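Local structure of Rab GDP dissociation inhibitor alpha (Naegleria fowleri, 6C87) at residues E323-K335 / D342-V354. The protein probably binds prenylated, GDP-bound Rab GTPases, slows release of their GDP and carries them between membranes and cytosol, as in related GDP dissociation inhibitors. Sequence-based numbering, arbitrary orientation.
Sequences ENAKSSQIIFPQK and DIYCCVTSFTHHV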
ATOM      1  N   GLU A 323     -23.355  35.997 -13.151  1.00 34.61           N
ATOM      2  CA  GLU A 323     -24.759  35.600 -13.267  1.00 40.80           C
ATOM      3  C   GLU A 323     -25.451  35.580 -11.908  1.00 37.22           C
ATOM      4  O   GLU A 323     -26.190  34.651 -11.581  1.00 38.68           O
ATOM      5  CB  GLU A 323     -24.916  34.257 -13.989  1.00 46.86           C
ATOM      6  CG  GLU A 323     -24.647  34.352 -15.491  1.00 50.56           C
ATOM      7  CD  GLU A 323     -24.609  33.002 -16.182  1.00 61.24           C
ATOM      8  OE1 GLU A 323     -25.232  32.039 -15.682  1.00 64.60           O
ATOM      9  OE2 GLU A 323     -23.939  32.902 -17.227  1.00 68.79           O
ATOM     10  N   ASN A 324     -25.213  36.635 -11.124  1.00 29.59           N
ATOM     11  CA  ASN A 324     -25.855  36.820  -9.822  1.00 31.82           C
ATOM     12  C   ASN A 324     -25.514  35.697  -8.846  1.00 33.58           C
ATOM     13  O   ASN A 324     -26.311  35.361  -7.965  1.00 34.79           O
ATOM     14  CB  ASN A 324     -27.372  36.960  -9.975  1.00 30.55           C
ATOM     15  CG  ASN A 324     -27.759  38.278 -10.611  1.00 41.73           C
ATOM     16  OD1 ASN A 324     -27.013  39.252 -10.530  1.00 35.37           O
ATOM     17  ND2 ASN A 324     -28.911  38.309 -11.276  1.00 48.98           N
ATOM     18  N   ALA A 325     -24.333  35.106  -9.002  1.00 34.19           N
ATOM     19  CA  ALA A 325     -23.882  34.075  -8.078  1.00 39.92           C
ATOM     20  C   ALA A 325     -23.737  34.643  -6.666  1.00 41.86           C
ATOM     21  O   ALA A 325     -23.206  35.743  -6.472  1.00 39.16           O
ATOM     22  CB  ALA A 325     -22.553  33.487  -8.558  1.00 36.66           C
ATOM     23  N   LYS A 326     -24.240  33.900  -5.680  1.00 37.20           N
ATOM     24  CA  LYS A 326     -24.148  34.302  -4.285  1.00 31.70           C
ATOM     25  C   LYS A 326     -22.930  33.711  -3.578  1.00 30.69           C
ATOM     26  O   LYS A 326     -22.696  34.019  -2.403  1.00 27.32           O
ATOM     27  CB  LYS A 326     -25.441  33.919  -3.559  1.00 31.40           C
ATOM     28  CG  LYS A 326     -26.657  34.620  -4.143  1.00 40.32           C
ATOM     29  CD  LYS A 326     -27.946  34.149  -3.495  1.00 43.93           C
ATOM     30  CE  LYS A 326     -28.990  33.881  -4.547  1.00 58.78           C
ATOM     31  NZ  LYS A 326     -28.556  32.808  -5.493  1.00 65.66           N
ATOM     32  N   SER A 327     -22.173  32.851  -4.251  1.00 28.15           N
ATOM     33  CA  SER A 327     -20.876  32.377  -3.788  1.00 24.52           C
ATOM     34  C   SER A 327     -20.102  31.941  -5.020  1.00 29.24           C
ATOM     35  O   SER A 327     -20.695  31.449  -5.985  1.00 28.82           O
ATOM     36  CB  SER A 327     -20.996  31.215  -2.789  1.00 24.56           C
ATOM     37  OG  SER A 327     -21.718  30.107  -3.320  1.00 25.19           O
ATOM     38  N   SER A 328     -18.783  32.135  -5.000  1.00 31.63           N
ATOM     39  CA  SER A 328     -18.046  31.901  -6.232  1.00 36.13           C
ATOM     40  C   SER A 328     -16.554  31.759  -5.968  1.00 34.61           C
ATOM     41  O   SER A 328     -15.991  32.423  -5.096  1.00 38.19           O
ATOM     42  CB  SER A 328     -18.289  33.029  -7.239  1.00 48.81           C
ATOM     43  OG  SER A 328     -17.816  32.659  -8.518  1.00 66.99           O
ATOM     44  N   GLN A 329     -15.929  30.891  -6.761  1.00 32.30           N
ATOM     45  CA  GLN A 329     -14.481  30.815  -6.908  1.00 32.13           C
ATOM     46  C   GLN A 329     -14.084  31.581  -8.168  1.00 32.33           C
ATOM     47  O   GLN A 329     -14.685  31.381  -9.230  1.00 34.94           O
ATOM     48  CB  GLN A 329     -14.031  29.356  -7.011  1.00 28.36           C
ATOM     49  CG  GLN A 329     -12.538  29.160  -7.223  1.00 33.02           C
ATOM     50  CD  GLN A 329     -11.737  29.308  -5.941  1.00 41.81           C
ATOM     51  OE1 GLN A 329     -11.604  30.406  -5.401  1.00 38.75           O
ATOM     52  NE2 GLN A 329     -11.176  28.199  -5.462  1.00 41.81           N
ATOM     53  N   ILE A 330     -13.072  32.447  -8.055  1.00 35.06           N
ATOM     54  CA  ILE A 330     -12.578  33.248  -9.177  1.00 30.49           C
ATOM     55  C   ILE A 330     -11.058  33.174  -9.205  1.00 28.78           C
ATOM     56  O   ILE A 330     -10.399  33.617  -8.258  1.00 31.10           O
ATOM     57  CB  ILE A 330     -13.027  34.715  -9.076  1.00 34.58           C
ATOM     58  CG1 ILE A 330     -14.498  34.808  -8.655  1.00 29.34           C
ATOM     59  CG2 ILE A 330     -12.804  35.417 -10.415  1.00 29.66           C
ATOM     60  CD1 ILE A 330     -14.980  36.208  -8.445  1.00 24.63           C
ATOM     61  N   ILE A 331     -10.502  32.650 -10.301  1.00 33.67           N
ATOM     62  CA  ILE A 331      -9.056  32.483 -10.475  1.00 33.78           C
ATOM     63  C   ILE A 331      -8.515  33.535 -11.437  1.00 33.09           C
ATOM     64  O   ILE A 331      -9.110  33.791 -12.492  1.00 38.46           O
ATOM     65  CB  ILE A 331      -8.721  31.065 -10.968  1.00 35.34           C
ATOM     66  CG1 ILE A 331      -9.361  30.027 -10.048  1.00 37.52           C
ATOM     67  CG2 ILE A 331      -7.214  30.861 -11.044  1.00 30.57           C
ATOM     68  CD1 ILE A 331      -8.929  30.178  -8.611  1.00 27.27           C
ATOM     69  N   PHE A 332      -7.390  34.152 -11.070  1.00 31.72           N
ATOM     70  CA  PHE A 332      -6.682  35.120 -11.909  1.00 36.73           C
ATOM     71  C   PHE A 332      -5.298  34.566 -12.229  1.00 37.52           C
ATOM     72  O   PHE A 332      -4.345  34.785 -11.465  1.00 42.37           O
ATOM     73  CB  PHE A 332      -6.589  36.476 -11.209  1.00 37.22           C
ATOM     74  CG  PHE A 332      -7.918  37.139 -11.009  1.00 38.01           C
ATOM     75  CD1 PHE A 332      -8.757  36.739  -9.981  1.00 40.72           C
ATOM     76  CD2 PHE A 332      -8.337  38.161 -11.847  1.00 38.12           C
ATOM     77  CE1 PHE A 332      -9.995  37.339  -9.793  1.00 39.07           C
ATOM     78  CE2 PHE A 332      -9.573  38.766 -11.659  1.00 40.24           C
ATOM     79  CZ  PHE A 332     -10.403  38.351 -10.628  1.00 32.50           C
ATOM     80  N   PRO A 333      -5.140  33.839 -13.337  1.00 43.63           N
ATOM     81  CA  PRO A 333      -3.833  33.229 -13.644  1.00 47.86           C
ATOM     82  C   PRO A 333      -2.733  34.270 -13.841  1.00 44.83           C
ATOM     83  O   PRO A 333      -2.956  35.344 -14.404  1.00 43.83           O
ATOM     84  CB  PRO A 333      -4.105  32.438 -14.931  1.00 46.19           C
ATOM     85  CG  PRO A 333      -5.603  32.240 -14.952  1.00 40.46           C
ATOM     86  CD  PRO A 333      -6.174  33.467 -14.318  1.00 38.01           C
ATOM     87  N   GLN A 334      -1.528  33.937 -13.376  1.00 42.65           N
ATOM     88  CA  GLN A 334      -0.447  34.914 -13.409  1.00 45.45           C
ATOM     89  C   GLN A 334      -0.110  35.330 -14.839  1.00 46.31           C
ATOM     90  O   GLN A 334       0.193  36.502 -15.096  1.00 39.80           O
ATOM     91  CB  GLN A 334       0.790  34.365 -12.693  1.00 40.87           C
ATOM     92  CG  GLN A 334       1.478  33.193 -13.360  1.00 41.85           C
ATOM     93  CD  GLN A 334       2.395  32.443 -12.411  1.00 41.24           C
ATOM     94  OE1 GLN A 334       3.621  32.505 -12.533  1.00 45.34           O
ATOM     95  NE2 GLN A 334       1.804  31.683 -11.496  1.00 34.09           N
ATOM     96  N   LYS A 335      -0.170  34.394 -15.790  1.00 49.51           N
ATOM     97  CA  LYS A 335       0.132  34.762 -17.172  1.00 54.46           C
ATOM     98  C   LYS A 335      -0.966  35.604 -17.811  1.00 55.63           C
ATOM     99  O   LYS A 335      -0.737  36.172 -18.880  1.00 67.69           O
ATOM    100  CB  LYS A 335       0.431  33.517 -18.014  1.00 53.91           C
ATOM    101  CG  LYS A 335       1.860  33.022 -17.811  1.00 48.27           C
ATOM    102  CD  LYS A 335       2.081  31.605 -18.302  1.00 49.79           C
ATOM    103  CE  LYS A 335       3.532  31.188 -18.059  1.00 57.63           C
ATOM    104  NZ  LYS A 335       3.846  29.815 -18.555  1.00 61.58           N
ATOM    105  N   ASP A 342      -0.472  33.808  -9.131  1.00 43.28           N
ATOM    106  CA  ASP A 342      -1.898  33.944  -9.375  1.00 37.55           C
ATOM    107  C   ASP A 342      -2.541  34.798  -8.286  1.00 34.00           C
ATOM    108  O   ASP A 342      -2.053  34.876  -7.157  1.00 40.14           O
ATOM    109  CB  ASP A 342      -2.574  32.569  -9.419  1.00 43.75           C
ATOM    110  CG  ASP A 342      -2.138  31.720 -10.610  1.00 50.20           C
ATOM    111  OD1 ASP A 342      -1.219  32.129 -11.362  1.00 52.95           O
ATOM    112  OD2 ASP A 342      -2.719  30.620 -10.778  1.00 44.46           O
ATOM    113  N   ILE A 343      -3.640  35.451  -8.638  1.00 33.23           N
ATOM    114  CA  ILE A 343      -4.482  36.136  -7.672  1.00 35.00           C
ATOM    115  C   ILE A 343      -5.746  35.314  -7.527  1.00 40.56           C
ATOM    116  O   ILE A 343      -6.285  34.804  -8.518  1.00 42.89           O
ATOM    117  CB  ILE A 343      -4.838  37.574  -8.086  1.00 37.22           C
ATOM    118  CG1 ILE A 343      -3.593  38.342  -8.523  1.00 38.62           C
ATOM    119  CG2 ILE A 343      -5.522  38.280  -6.920  1.00 26.36           C
ATOM    120  CD1 ILE A 343      -3.906  39.722  -9.085  1.00 28.64           C
ATOM    121  N   TYR A 344      -6.222  35.191  -6.297  1.00 42.51           N
ATOM    122  CA  TYR A 344      -7.387  34.387  -5.978  1.00 34.28           C
ATOM    123  C   TYR A 344      -8.447  35.291  -5.378  1.00 35.18           C
ATOM    124  O   TYR A 344      -8.131  36.214  -4.618  1.00 39.16           O
ATOM    125  CB  TYR A 344      -7.024  33.251  -5.007  1.00 33.85           C
ATOM    126  CG  TYR A 344      -5.894  32.388  -5.520  1.00 34.33           C
ATOM    127  CD1 TYR A 344      -4.572  32.761  -5.331  1.00 27.46           C
ATOM    128  CD2 TYR A 344      -6.152  31.214  -6.225  1.00 39.81           C
ATOM    129  CE1 TYR A 344      -3.539  31.991  -5.818  1.00 27.23           C
ATOM    130  CE2 TYR A 344      -5.117  30.430  -6.715  1.00 35.17           C
ATOM    131  CZ  TYR A 344      -3.810  30.829  -6.506  1.00 32.82           C
ATOM    132  OH  TYR A 344      -2.762  30.073  -6.983  1.00 37.54           O
ATOM    133  N   CYS A 345      -9.693  35.069  -5.777  1.00 32.21           N
ATOM    134  CA  CYS A 345     -10.825  35.752  -5.162  1.00 38.35           C
ATOM    135  C   CYS A 345     -11.933  34.740  -4.922  1.00 36.08           C
ATOM    136  O   CYS A 345     -12.424  34.112  -5.867  1.00 39.24           O
ATOM    137  CB  CYS A 345     -11.335  36.908  -6.027  1.00 37.53           C
ATOM    138  SG  CYS A 345     -12.729  37.770  -5.251  1.00 31.72           S
ATOM    139  N   CYS A 346     -12.327  34.581  -3.666  1.00 29.89           N
ATOM    140  CA  CYS A 346     -13.481  33.768  -3.319  1.00 42.24           C
ATOM    141  C   CYS A 346     -14.563  34.663  -2.740  1.00 40.22           C
ATOM    142  O   CYS A 346     -14.274  35.621  -2.015  1.00 35.90           O
ATOM    143  CB  CYS A 346     -13.124  32.666  -2.320  1.00 47.94           C
ATOM    144  SG  CYS A 346     -12.656  33.274  -0.710  1.00 54.00           S
ATOM    145  N   VAL A 347     -15.806  34.357  -3.090  1.00 37.09           N
ATOM    146  CA  VAL A 347     -16.954  35.155  -2.693  1.00 34.08           C
ATOM    147  C   VAL A 347     -17.899  34.256  -1.918  1.00 34.29           C
ATOM    148  O   VAL A 347     -18.232  33.160  -2.377  1.00 37.54           O
ATOM    149  CB  VAL A 347     -17.661  35.777  -3.907  1.00 34.14           C
ATOM    150  CG1 VAL A 347     -18.784  36.694  -3.440  1.00 27.82           C
ATOM    151  CG2 VAL A 347     -16.654  36.512  -4.781  1.00 33.28           C
ATOM    152  N   THR A 348     -18.300  34.704  -0.737  1.00 31.04           N
ATOM    153  CA  THR A 348     -19.315  34.041   0.062  1.00 34.42           C
ATOM    154  C   THR A 348     -20.308  35.097   0.513  1.00 36.94           C
ATOM    155  O   THR A 348     -20.065  36.296   0.364  1.00 37.24           O
ATOM    156  CB  THR A 348     -18.703  33.308   1.263  1.00 32.00           C
ATOM    157  OG1 THR A 348     -17.946  34.237   2.044  1.00 37.47           O
ATOM    158  CG2 THR A 348     -17.788  32.191   0.789  1.00 24.80           C
ATOM    159  N   SER A 349     -21.444  34.653   1.045  1.00 37.64           N
ATOM    160  CA  SER A 349     -22.509  35.596   1.353  1.00 36.14           C
ATOM    161  C   SER A 349     -23.447  35.002   2.403  1.00 35.50           C
ATOM    162  O   SER A 349     -23.097  34.044   3.105  1.00 30.05           O
ATOM    163  CB  SER A 349     -23.278  35.956   0.074  1.00 37.49           C
ATOM    164  OG  SER A 349     -23.971  34.815  -0.406  1.00 33.97           O
ATOM    165  N   PHE A 350     -24.650  35.573   2.483  1.00 32.12           N
ATOM    166  CA  PHE A 350     -25.700  35.065   3.356  1.00 31.59           C
ATOM    167  C   PHE A 350     -25.983  33.590   3.111  1.00 36.63           C
ATOM    168  O   PHE A 350     -26.425  32.888   4.026  1.00 34.55           O
ATOM    169  CB  PHE A 350     -26.979  35.895   3.158  1.00 37.25           C
ATOM    170  CG  PHE A 350     -27.242  36.299   1.706  1.00 56.25           C
ATOM    171  CD1 PHE A 350     -26.616  37.415   1.144  1.00 44.99           C
ATOM    172  CD2 PHE A 350     -28.131  35.571   0.910  1.00 66.98           C
ATOM    173  CE1 PHE A 350     -26.849  37.785  -0.177  1.00 37.61           C
ATOM    174  CE2 PHE A 350     -28.375  35.946  -0.419  1.00 63.20           C
ATOM    175  CZ  PHE A 350     -27.729  37.058  -0.959  1.00 49.71           C
ATOM    176  N   THR A 351     -25.728  33.095   1.891  1.00 37.32           N
ATOM    177  CA  THR A 351     -26.054  31.706   1.576  1.00 39.58           C
ATOM    178  C   THR A 351     -25.203  30.717   2.356  1.00 33.90           C
ATOM    179  O   THR A 351     -25.602  29.555   2.497  1.00 33.24           O
ATOM    180  CB  THR A 351     -25.926  31.415   0.070  1.00 34.52           C
ATOM    181  OG1 THR A 351     -24.615  31.758  -0.402  1.00 33.41           O
ATOM    182  CG2 THR A 351     -26.989  32.155  -0.720  1.00 28.52           C
ATOM    183  N   HIS A 352     -24.047  31.143   2.860  1.00 30.34           N
ATOM    184  CA  HIS A 352     -23.280  30.330   3.791  1.00 28.33           C
ATOM    185  C   HIS A 352     -23.348  30.874   5.213  1.00 34.84           C
ATOM    186  O   HIS A 352     -22.612  30.400   6.084  1.00 32.27           O
ATOM    187  CB  HIS A 352     -21.831  30.217   3.315  1.00 25.92           C
ATOM    188  CG  HIS A 352     -21.662  29.317   2.127  1.00 48.67           C
ATOM    189  ND1 HIS A 352     -21.690  29.783   0.827  1.00 53.23           N
ATOM    190  CD2 HIS A 352     -21.522  27.972   2.041  1.00 53.49           C
ATOM    191  CE1 HIS A 352     -21.531  28.767  -0.004  1.00 52.19           C
ATOM    192  NE2 HIS A 352     -21.433  27.657   0.706  1.00 53.72           N
ATOM    193  N   HIS A 353     -24.249  31.832   5.466  1.00 40.86           N
ATOM    194  CA  HIS A 353     -24.425  32.466   6.774  1.00 38.71           C
ATOM    195  C   HIS A 353     -23.117  33.043   7.305  1.00 38.82           C
ATOM    196  O   HIS A 353     -22.771  32.883   8.478  1.00 31.87           O
ATOM    197  CB  HIS A 353     -25.036  31.508   7.792  1.00 41.91           C
ATOM    198  CG  HIS A 353     -26.488  31.257   7.571  1.00 46.13           C
ATOM    199  ND1 HIS A 353     -26.962  30.108   6.980  1.00 47.30           N
ATOM    200  CD2 HIS A 353     -27.569  32.037   7.803  1.00 48.14           C
ATOM    201  CE1 HIS A 353     -28.279  30.174   6.893  1.00 51.49           C
ATOM    202  NE2 HIS A 353     -28.671  31.338   7.378  1.00 50.16           N
ATOM    203  N   VAL A 354     -22.367  33.699   6.425  1.00 34.34           N
ATOM    204  CA  VAL A 354     -21.196  34.465   6.833  1.00 32.81           C
ATOM    205  C   VAL A 354     -21.407  35.972   6.717  1.00 32.67           C
ATOM    206  O   VAL A 354     -20.532  36.740   7.150  1.00 27.35           O
ATOM    207  CB  VAL A 354     -19.936  34.019   6.061  1.00 38.04           C
ATOM    208  CG1 VAL A 354     -19.691  32.531   6.315  1.00 38.76           C
ATOM    209  CG2 VAL A 354     -20.086  34.291   4.557  1.00 31.20           C
TER
HETATM  210  O   HOH W   1     -24.061  30.040  -2.400  1.00 27.52           O
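Strands 328-332 and 343-349 run antiparallel, their axes approaching to 4.8 Å with 167° between their N-to-C directions, and Ser328–Val347, Ile330–Cys345 and Phe332–Ile343 are the hydrogen-bonded pairs, each bonded in both directions. These three pairs turn their side chains to one sheet face, where Ile330 CD1 lies 4.0 Å from Val347 CG2 and Phe332 CB 3.7 Å from Ile343 CB. With CG beside its backbone N (chi1 -66°), the Phe332 ring brings its edge to Ile343 O and CE1 to within 4.0 Å of Cys345 CB; Val380 and Leu383 of helix 378-384 also pack on this side chain. On the other face, Ile331 CD1 reaches Tyr344 CD2 at 3.8 Å, and Gln329 OE1 is hydrogen-bonded with Thr419 OG1. Beyond the ladder, Asp342 OD1 accepts from Gln334 N (2.7 Å) and Gln334 NE2 (3.1 Å), which arrive over opposite faces of the carboxylate, while Asp342 OD2 bonds His196 ND1. At the other end Ser327 OG is hydrogen-bonded with Glu115 N of strand 111-121, which flanks 328-332; strand 360-367 flanks 343-349, placing this hairpin inside a mixed sheet. Its chemistry thus implies apolar contacts among Ile330, Phe332, Ile343, Cys345 and Val347 on one face, with both Asp342 oxygens engaged, which would probably favour the charged carboxylate.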